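Local coordinates for tail spike protein (Acinetobacter phage vB_AbaP_AS12, PDB 6EU4), which probably recognises and degrades capsular polysaccharide on the surface of its Acinetobacter baumannii host, as a trimeric tailspike of the phage, at residues A[87-92]-A[116-122]; A[193-199]-A[222-228]; A[426-430]-A[451-456]. One frame throughout, in Å; residues are numbered along the deposited sequence. Where two conformers were deposited one is given.

Overall arrangement
All three contacts belong to the long, mostly parallel right-handed beta-helix of the tailspike and follow one another along the chain, each closing before the next opens. Interaction 1 lies at the start of the beta-helix, where strand 88-89 meets strand 118-121. Interaction 2 is a pairing of successive coils, its centre about 17 Å from that of interaction 1; the two touch directly where Leu-121 CD1 packs 3.7 Å from Phe-196 CG in the coil interior. Interaction 3 lies on the other side of the chain's centre, near the far end of the coil stack, with its centre about 57 Å from that of interaction 1 and 42 Å from that of interaction 2.

Interaction 1 of 3, residues A[87-92]-A[116-122]; sequences NTVSPE and GCKVRLN
The apolar centre is formed by Val-89, Pro-91, Cys-117, Val-119 and Leu-121. Val-89 (chi1 m) sets CG2 3.8 Å from Cys-117 CB, Pro-91 CD lies 4.2 Å from Val-119 CG1, and Pro-91 CG is 3.8 Å from Leu-121 CD2 (Leu-121 rotamer mt). Helix 106-113 covers this side, Val-112 touching Val-89, Pro-91 and Val-119. The backbones, extended over 88-90 and 117-121, run parallel in the register Thr-88 to Lys-118 (CA-CA 4.6 Å) and Val-89 to Val-119 (5.3 Å). The ladder comprises Lys-118 N to Asn-87 O (2.9 Å), Val-89 N to Lys-118 O (2.9 Å) and Arg-120 N to Val-89 O (2.8 Å). Together, strand 88-89, helix 106-113 and strand 118-121 make a beta-alpha-beta unit at the beginning of the parallel beta-helix, and strand 138-141 pairs next with 118-121. Beyond the ladder, residues 91-92 enter a 3-10 turn. On the opposite face Thr-88 CG2 meets Arg-120 CG at 3.6 Å, while the all-trans Lys-118 extends to salt bridges with Glu-140 of its own chain and of the second subunit. Asn-87, in left-handed conformation (phi/psi 52/40), donates ND2 to Gly-116 O (3.1 Å); its OD1 accepts from Lys-53 of the second subunit. At the other end Asn-122 ND2 donates to Ser-90 OG (2.8 Å) and Glu-92 OE2 (2.9 Å); Glu-92 OE1 hydrogen-bonds Tyr-125 OH.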
# COMPACT_ATOMS: atom_id res chain seq x y z
N ASN A 87 -2.97 -39.33 -6.43
CA ASN A 87 -2.29 -38.71 -7.56
C ASN A 87 -1.05 -37.95 -7.13
O ASN A 87 -0.75 -36.86 -7.65
CB ASN A 87 -3.24 -37.77 -8.32
CG ASN A 87 -2.70 -37.39 -9.70
OD1 ASN A 87 -2.08 -38.20 -10.39
ND2 ASN A 87 -2.93 -36.15 -10.10
N THR A 88 -0.29 -38.52 -6.20
CA THR A 88 0.93 -37.91 -5.70
C THR A 88 2.08 -38.90 -5.79
O THR A 88 1.93 -40.05 -5.36
CB THR A 88 0.75 -37.45 -4.27
OG1 THR A 88 -0.37 -36.57 -4.21
CG2 THR A 88 1.99 -36.74 -3.77
N VAL A 89 3.22 -38.47 -6.32
CA VAL A 89 4.42 -39.30 -6.41
C VAL A 89 5.64 -38.47 -6.03
O VAL A 89 5.57 -37.24 -5.90
CB VAL A 89 4.65 -39.91 -7.81
CG1 VAL A 89 3.50 -40.81 -8.23
CG2 VAL A 89 4.90 -38.80 -8.82
N SER A 90 6.77 -39.16 -5.90
CA SER A 90 8.07 -38.58 -5.64
C SER A 90 9.05 -39.01 -6.74
O SER A 90 8.85 -40.05 -7.36
CB SER A 90 8.60 -39.03 -4.28
OG SER A 90 7.72 -38.63 -3.23
N PRO A 91 10.10 -38.23 -7.00
CA PRO A 91 11.09 -38.67 -8.00
C PRO A 91 11.63 -40.07 -7.75
O PRO A 91 11.99 -40.77 -8.71
CB PRO A 91 12.17 -37.59 -7.90
CG PRO A 91 11.44 -36.38 -7.43
CD PRO A 91 10.40 -36.89 -6.48
N GLU A 92 11.70 -40.49 -6.49
CA GLU A 92 12.11 -41.84 -6.13
C GLU A 92 11.29 -42.91 -6.85
O GLU A 92 11.82 -43.98 -7.18
CB GLU A 92 11.98 -42.07 -4.61
CG GLU A 92 12.83 -41.21 -3.72
CD GLU A 92 12.14 -39.89 -3.35
OE1 GLU A 92 12.05 -39.01 -4.22
OE2 GLU A 92 11.69 -39.74 -2.20
N GLY A 116 1.69 -35.57 -14.67
CA GLY A 116 0.37 -35.16 -14.23
C GLY A 116 0.10 -35.39 -12.76
O GLY A 116 -0.98 -34.99 -12.28
N CYS A 117 1.02 -36.02 -12.03
CA CYS A 117 0.87 -36.16 -10.59
C CYS A 117 1.35 -34.91 -9.87
O CYS A 117 2.18 -34.15 -10.38
CB CYS A 117 1.67 -37.36 -10.07
SG CYS A 117 1.35 -38.91 -10.95
N LYS A 118 0.82 -34.70 -8.67
CA LYS A 118 1.51 -33.84 -7.70
C LYS A 118 2.86 -34.48 -7.39
O LYS A 118 2.96 -35.69 -7.20
CB LYS A 118 0.67 -33.70 -6.43
CG LYS A 118 1.35 -32.86 -5.35
CD LYS A 118 0.46 -32.67 -4.12
CE LYS A 118 1.17 -31.80 -3.09
NZ LYS A 118 0.30 -31.57 -1.90
N VAL A 119 3.90 -33.66 -7.36
CA VAL A 119 5.27 -34.13 -7.15
C VAL A 119 5.73 -33.66 -5.78
O VAL A 119 5.77 -32.45 -5.52
CB VAL A 119 6.22 -33.61 -8.23
CG1 VAL A 119 7.64 -34.04 -7.92
CG2 VAL A 119 5.81 -34.14 -9.58
N ARG A 120 6.12 -34.62 -4.94
CA ARG A 120 6.71 -34.33 -3.64
C ARG A 120 8.23 -34.49 -3.70
O ARG A 120 8.74 -35.51 -4.19
CB ARG A 120 6.13 -35.25 -2.57
CG ARG A 120 4.69 -34.88 -2.19
CD ARG A 120 4.63 -33.70 -1.20
NE ARG A 120 4.99 -34.19 0.13
CZ ARG A 120 6.15 -33.96 0.74
NH1 ARG A 120 7.10 -33.20 0.17
NH2 ARG A 120 6.37 -34.50 1.94
N LEU A 121 8.94 -33.49 -3.20
CA LEU A 121 10.39 -33.53 -3.10
C LEU A 121 10.79 -33.82 -1.66
O LEU A 121 10.38 -33.10 -0.74
CB LEU A 121 11.00 -32.21 -3.58
CG LEU A 121 10.61 -31.80 -5.01
CD1 LEU A 121 11.28 -30.48 -5.41
CD2 LEU A 121 10.92 -32.90 -6.04
N ASN A 122 11.60 -34.86 -1.46
CA ASN A 122 11.85 -35.39 -0.12
C ASN A 122 13.32 -35.34 0.29
O ASN A 122 13.69 -35.95 1.30
CB ASN A 122 11.34 -36.82 -0.07
CG ASN A 122 9.91 -36.91 -0.51
OD1 ASN A 122 9.09 -36.07 -0.13
ND2 ASN A 122 9.61 -37.90 -1.34

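Interaction 2 of 3, residues A[193-199]-A[222-228]; sequences LSGFTLQ and KSILTKN
Two successive coils of the right-handed parallel beta-helix stack here, strand 196-199 running beside strand 224-227 with a closest approach of the axes of 4.6 Å and a crossing angle of -16°. The register advances residue by residue, from Ser-194 opposite Lys-222 (CA-CA 4.6 Å) through Phe-196 opposite Ile-224 (5.2 Å) to Leu-198 opposite Thr-226 (4.7 Å). Both segments turn a corner, at the paired residues Gly-195 and Ser-223 (CA-CA 4.7 Å), which adopt left-handed conformations (phi/psi 84/42 and 54/53), while the flanking residues are extended. Before the corner, Lys-222 N donates to Leu-193 O (2.9 Å). At it, Gly-195 N is shared between Lys-222 O (3.1 Å) and, weakly, Ser-223 O (2.9 Å), and Phe-196 N also bonds weakly to Ser-223 O (3.1 Å). The ladder resumes with Leu-225 N to Phe-196 O (3.1 Å), Leu-198 N to Leu-225 O (2.8 Å) and Lys-227 N to Leu-198 O (3.2 Å). Phe-196, Ile-224, Leu-198 and Thr-226 share one face. There Ile-224 (mt) sets CG1 over a face of the Phe-196 ring (chi1 p, chi2 87°) and CD1 3.7 Å from Leu-193 CB, while Leu-198 CD1 is 4.0 Å from Thr-226 CG2. Met-177 of strand 175-179 touches Phe-196 and Leu-198. Across the sheet are Thr-197, Leu-225 and Gln-199. Thr-197 (chi1 t) donates OG1 to Leu-225 O at 3.0 Å, and this same OG1 accepts Gln-199 NE2 at 2.9 Å.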
# COMPACT_ATOMS: atom_id res chain seq x y z
N LEU A 193 4.30 -24.13 -7.27
CA LEU A 193 5.56 -24.67 -6.80
C LEU A 193 5.85 -24.15 -5.40
O LEU A 193 5.67 -22.96 -5.14
CB LEU A 193 6.71 -24.26 -7.72
CG LEU A 193 6.97 -25.06 -8.97
CD1 LEU A 193 5.71 -25.31 -9.75
CD2 LEU A 193 8.05 -24.41 -9.83
N SER A 194 6.30 -25.03 -4.50
CA SER A 194 6.61 -24.53 -3.16
C SER A 194 7.62 -25.40 -2.42
O SER A 194 7.57 -26.63 -2.50
CB SER A 194 5.35 -24.42 -2.30
OG SER A 194 4.72 -25.67 -2.15
N GLY A 195 8.49 -24.73 -1.67
CA GLY A 195 9.20 -25.40 -0.59
C GLY A 195 10.45 -26.15 -0.98
O GLY A 195 10.68 -27.27 -0.48
N PHE A 196 11.27 -25.58 -1.86
CA PHE A 196 12.49 -26.28 -2.26
C PHE A 196 13.51 -25.29 -2.79
O PHE A 196 13.23 -24.10 -2.98
CB PHE A 196 12.20 -27.38 -3.29
CG PHE A 196 11.56 -26.90 -4.56
CD1 PHE A 196 12.34 -26.45 -5.61
CD2 PHE A 196 10.18 -26.93 -4.72
CE1 PHE A 196 11.75 -26.03 -6.79
CE2 PHE A 196 9.59 -26.51 -5.89
CZ PHE A 196 10.38 -26.07 -6.93
N THR A 197 14.73 -25.80 -3.02
CA THR A 197 15.83 -24.98 -3.49
C THR A 197 16.32 -25.48 -4.85
O THR A 197 16.17 -26.65 -5.20
CB THR A 197 16.98 -24.99 -2.46
OG1 THR A 197 18.03 -24.13 -2.91
CG2 THR A 197 17.55 -26.42 -2.28
N LEU A 198 16.88 -24.55 -5.62
CA LEU A 198 17.52 -24.81 -6.91
C LEU A 198 18.92 -24.23 -6.80
O LEU A 198 19.07 -23.01 -6.65
CB LEU A 198 16.77 -24.12 -8.06
CG LEU A 198 15.30 -24.47 -8.24
CD1 LEU A 198 14.65 -23.54 -9.26
CD2 LEU A 198 15.19 -25.90 -8.69
N GLN A 199 19.94 -25.08 -6.85
CA GLN A 199 21.31 -24.60 -6.71
C GLN A 199 22.24 -25.29 -7.69
O GLN A 199 22.06 -26.47 -8.01
CB GLN A 199 21.84 -24.85 -5.28
CG GLN A 199 20.97 -24.23 -4.20
CD GLN A 199 21.57 -24.37 -2.82
OE1 GLN A 199 22.79 -24.57 -2.66
NE2 GLN A 199 20.72 -24.29 -1.80
N LYS A 222 6.13 -20.24 -4.18
CA LYS A 222 6.23 -19.97 -2.74
C LYS A 222 7.42 -20.70 -2.15
O LYS A 222 7.64 -21.88 -2.45
CB LYS A 222 4.96 -20.42 -2.00
CG LYS A 222 3.68 -19.78 -2.48
CD LYS A 222 2.52 -20.04 -1.50
CE LYS A 222 1.21 -19.34 -1.90
NZ LYS A 222 1.36 -17.87 -1.97
N SER A 223 8.18 -20.02 -1.29
CA SER A 223 9.22 -20.67 -0.51
C SER A 223 10.18 -21.44 -1.41
O SER A 223 10.45 -22.63 -1.23
CB SER A 223 8.59 -21.56 0.56
OG SER A 223 7.84 -20.73 1.44
N ILE A 224 10.70 -20.72 -2.40
CA ILE A 224 11.68 -21.26 -3.33
C ILE A 224 12.95 -20.45 -3.19
O ILE A 224 12.93 -19.21 -3.28
CB ILE A 224 11.18 -21.23 -4.78
CG1 ILE A 224 10.01 -22.20 -4.94
CG2 ILE A 224 12.32 -21.61 -5.74
CD1 ILE A 224 9.29 -22.05 -6.24
N LEU A 225 14.07 -21.14 -3.02
CA LEU A 225 15.38 -20.51 -2.90
C LEU A 225 16.21 -20.90 -4.10
O LEU A 225 16.41 -22.09 -4.35
CB LEU A 225 16.09 -20.98 -1.64
CG LEU A 225 17.60 -20.69 -1.58
CD1 LEU A 225 17.87 -19.20 -1.50
CD2 LEU A 225 18.25 -21.44 -0.43
N THR A 226 16.74 -19.93 -4.82
CA THR A 226 17.80 -20.21 -5.79
C THR A 226 19.09 -19.58 -5.29
O THR A 226 19.09 -18.45 -4.80
CB THR A 226 17.45 -19.70 -7.21
OG1 THR A 226 17.52 -18.27 -7.28
CG2 THR A 226 16.07 -20.14 -7.63
N LYS A 227 20.17 -20.33 -5.38
CA LYS A 227 21.45 -19.80 -4.94
C LYS A 227 22.56 -20.55 -5.64
O LYS A 227 22.34 -21.58 -6.31
CB LYS A 227 21.60 -19.86 -3.41
CG LYS A 227 21.67 -21.25 -2.85
CD LYS A 227 21.91 -21.24 -1.33
CE LYS A 227 23.38 -21.08 -0.97
NZ LYS A 227 23.65 -21.49 0.45
N ASN A 228 23.77 -20.00 -5.53
CA ASN A 228 24.90 -20.45 -6.32
C ASN A 228 24.59 -20.35 -7.80
O ASN A 228 24.88 -21.27 -8.57
CB ASN A 228 25.32 -21.89 -5.95
CG ASN A 228 25.90 -21.99 -4.56
OD1 ASN A 228 26.50 -21.04 -4.08
ND2 ASN A 228 25.69 -23.11 -3.90

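Interaction 3 of 3, residues A[426-430]-A[451-456]; sequences PLEEI and VDAYVK
Ile-430 (chi1 t, chi2 t) lies over the row of aliphatic side chains Val-451, Ala-453 and Val-455 of strand 451-455: its CD1 is 4.1 Å from Ala-453 CB and 4.3 Å from Val-451 CG2, and its CG2 is 3.9 Å from Val-455 CG2. The CA-to-CB bonds of these three alternate residues point toward segment 426-430 and those of Asp-452 and Tyr-454 away from it, consistent with the interior side of a coil near the C-terminal end of the parallel beta-helix. Leu-427 (mt) completes the apolar patch, CB 4.1 Å from Val-455 CG1 and CD1 4.1 Å from Tyr-454 O. The chain directions of 427-430 and 451-456 differ by 137°, and the closest CA pair, Leu-427 and Val-455, is 6.4 Å apart, so side chains join the segments, not a backbone ladder. At the edge Lys-456, in left-handed conformation (phi/psi 54/44), reaches back to make a weak hydrogen bond from NZ to Glu-428 O (3.2 Å). Segment 426-430 lies in the loop after strand 422-423 and runs into strand 430-432 at Ile-430; strand 450-455 runs between parallel strand 414-417 and antiparallel strand 458-462, whose Tyr-460 touches both Ile-430 and Val-455.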
# COMPACT_ATOMS: atom_id res chain seq x y z
N PRO A 426 22.28 14.79 6.04
CA PRO A 426 21.44 15.84 5.44
C PRO A 426 21.60 15.98 3.94
O PRO A 426 22.71 15.92 3.39
CB PRO A 426 21.92 17.11 6.15
CG PRO A 426 22.58 16.66 7.40
CD PRO A 426 23.12 15.30 7.14
N LEU A 427 20.47 16.26 3.28
CA LEU A 427 20.49 16.73 1.91
C LEU A 427 21.11 18.12 1.84
O LEU A 427 21.13 18.86 2.82
CB LEU A 427 19.07 16.76 1.35
CG LEU A 427 18.26 15.47 1.41
CD1 LEU A 427 16.99 15.65 0.62
CD2 LEU A 427 19.03 14.27 0.85
N GLU A 428 21.67 18.45 0.67
CA GLU A 428 22.46 19.66 0.56
C GLU A 428 21.82 20.78 -0.25
O GLU A 428 22.00 21.95 0.11
CB GLU A 428 23.82 19.32 -0.04
CG GLU A 428 24.59 18.37 0.84
CD GLU A 428 26.02 18.21 0.40
OE1 GLU A 428 26.81 19.18 0.51
OE2 GLU A 428 26.34 17.11 -0.09
N GLU A 429 21.12 20.48 -1.34
CA GLU A 429 20.60 21.55 -2.19
C GLU A 429 19.64 20.93 -3.19
O GLU A 429 19.58 19.71 -3.36
CB GLU A 429 21.71 22.32 -2.90
CG GLU A 429 22.52 21.48 -3.88
CD GLU A 429 23.70 22.23 -4.51
OE1 GLU A 429 24.00 23.36 -4.08
OE2 GLU A 429 24.33 21.67 -5.43
N ILE A 430 18.90 21.80 -3.87
CA ILE A 430 17.99 21.39 -4.93
C ILE A 430 17.98 22.50 -5.97
O ILE A 430 17.96 23.69 -5.63
CB ILE A 430 16.58 21.09 -4.38
CG1 ILE A 430 15.59 20.84 -5.52
CG2 ILE A 430 16.07 22.18 -3.46
CD1 ILE A 430 14.34 20.10 -5.04
N VAL A 451 9.54 18.59 -9.97
CA VAL A 451 9.89 18.13 -8.63
C VAL A 451 8.89 18.67 -7.62
O VAL A 451 8.35 19.77 -7.77
CB VAL A 451 11.32 18.53 -8.22
CG1 VAL A 451 12.36 17.88 -9.13
CG2 VAL A 451 11.48 20.04 -8.23
N ASP A 452 8.65 17.87 -6.58
CA ASP A 452 7.86 18.29 -5.41
C ASP A 452 8.55 17.60 -4.25
O ASP A 452 8.26 16.44 -3.94
CB ASP A 452 6.39 17.91 -5.53
CG ASP A 452 5.57 18.36 -4.34
OD1 ASP A 452 6.16 18.83 -3.35
OD2 ASP A 452 4.33 18.22 -4.40
N ALA A 453 9.52 18.29 -3.65
CA ALA A 453 10.46 17.62 -2.76
C ALA A 453 10.79 18.50 -1.57
O ALA A 453 11.19 19.67 -1.73
CB ALA A 453 11.76 17.26 -3.48
N TYR A 454 10.65 17.93 -0.38
CA TYR A 454 11.17 18.56 0.81
C TYR A 454 12.68 18.43 0.88
O TYR A 454 13.24 17.33 0.72
CB TYR A 454 10.53 17.96 2.06
CG TYR A 454 9.22 18.61 2.37
CD1 TYR A 454 8.04 18.20 1.74
CD2 TYR A 454 9.14 19.63 3.30
CE1 TYR A 454 6.84 18.81 2.01
CE2 TYR A 454 7.93 20.24 3.60
CZ TYR A 454 6.80 19.83 2.96
OH TYR A 454 5.61 20.47 3.26
N VAL A 455 13.33 19.56 1.11
CA VAL A 455 14.76 19.61 1.35
C VAL A 455 15.02 20.54 2.53
O VAL A 455 14.70 21.73 2.47
CB VAL A 455 15.53 20.10 0.10
CG1 VAL A 455 17.01 20.18 0.39
CG2 VAL A 455 15.26 19.17 -1.09
N LYS A 456 15.58 19.99 3.61
CA LYS A 456 15.89 20.76 4.83
C LYS A 456 14.66 21.50 5.36
O LYS A 456 14.73 22.66 5.76
CB LYS A 456 17.03 21.74 4.59
CG LYS A 456 18.36 21.07 4.27
CD LYS A 456 19.52 22.07 4.33
CE LYS A 456 19.96 22.53 2.96
NZ LYS A 456 21.28 23.22 3.00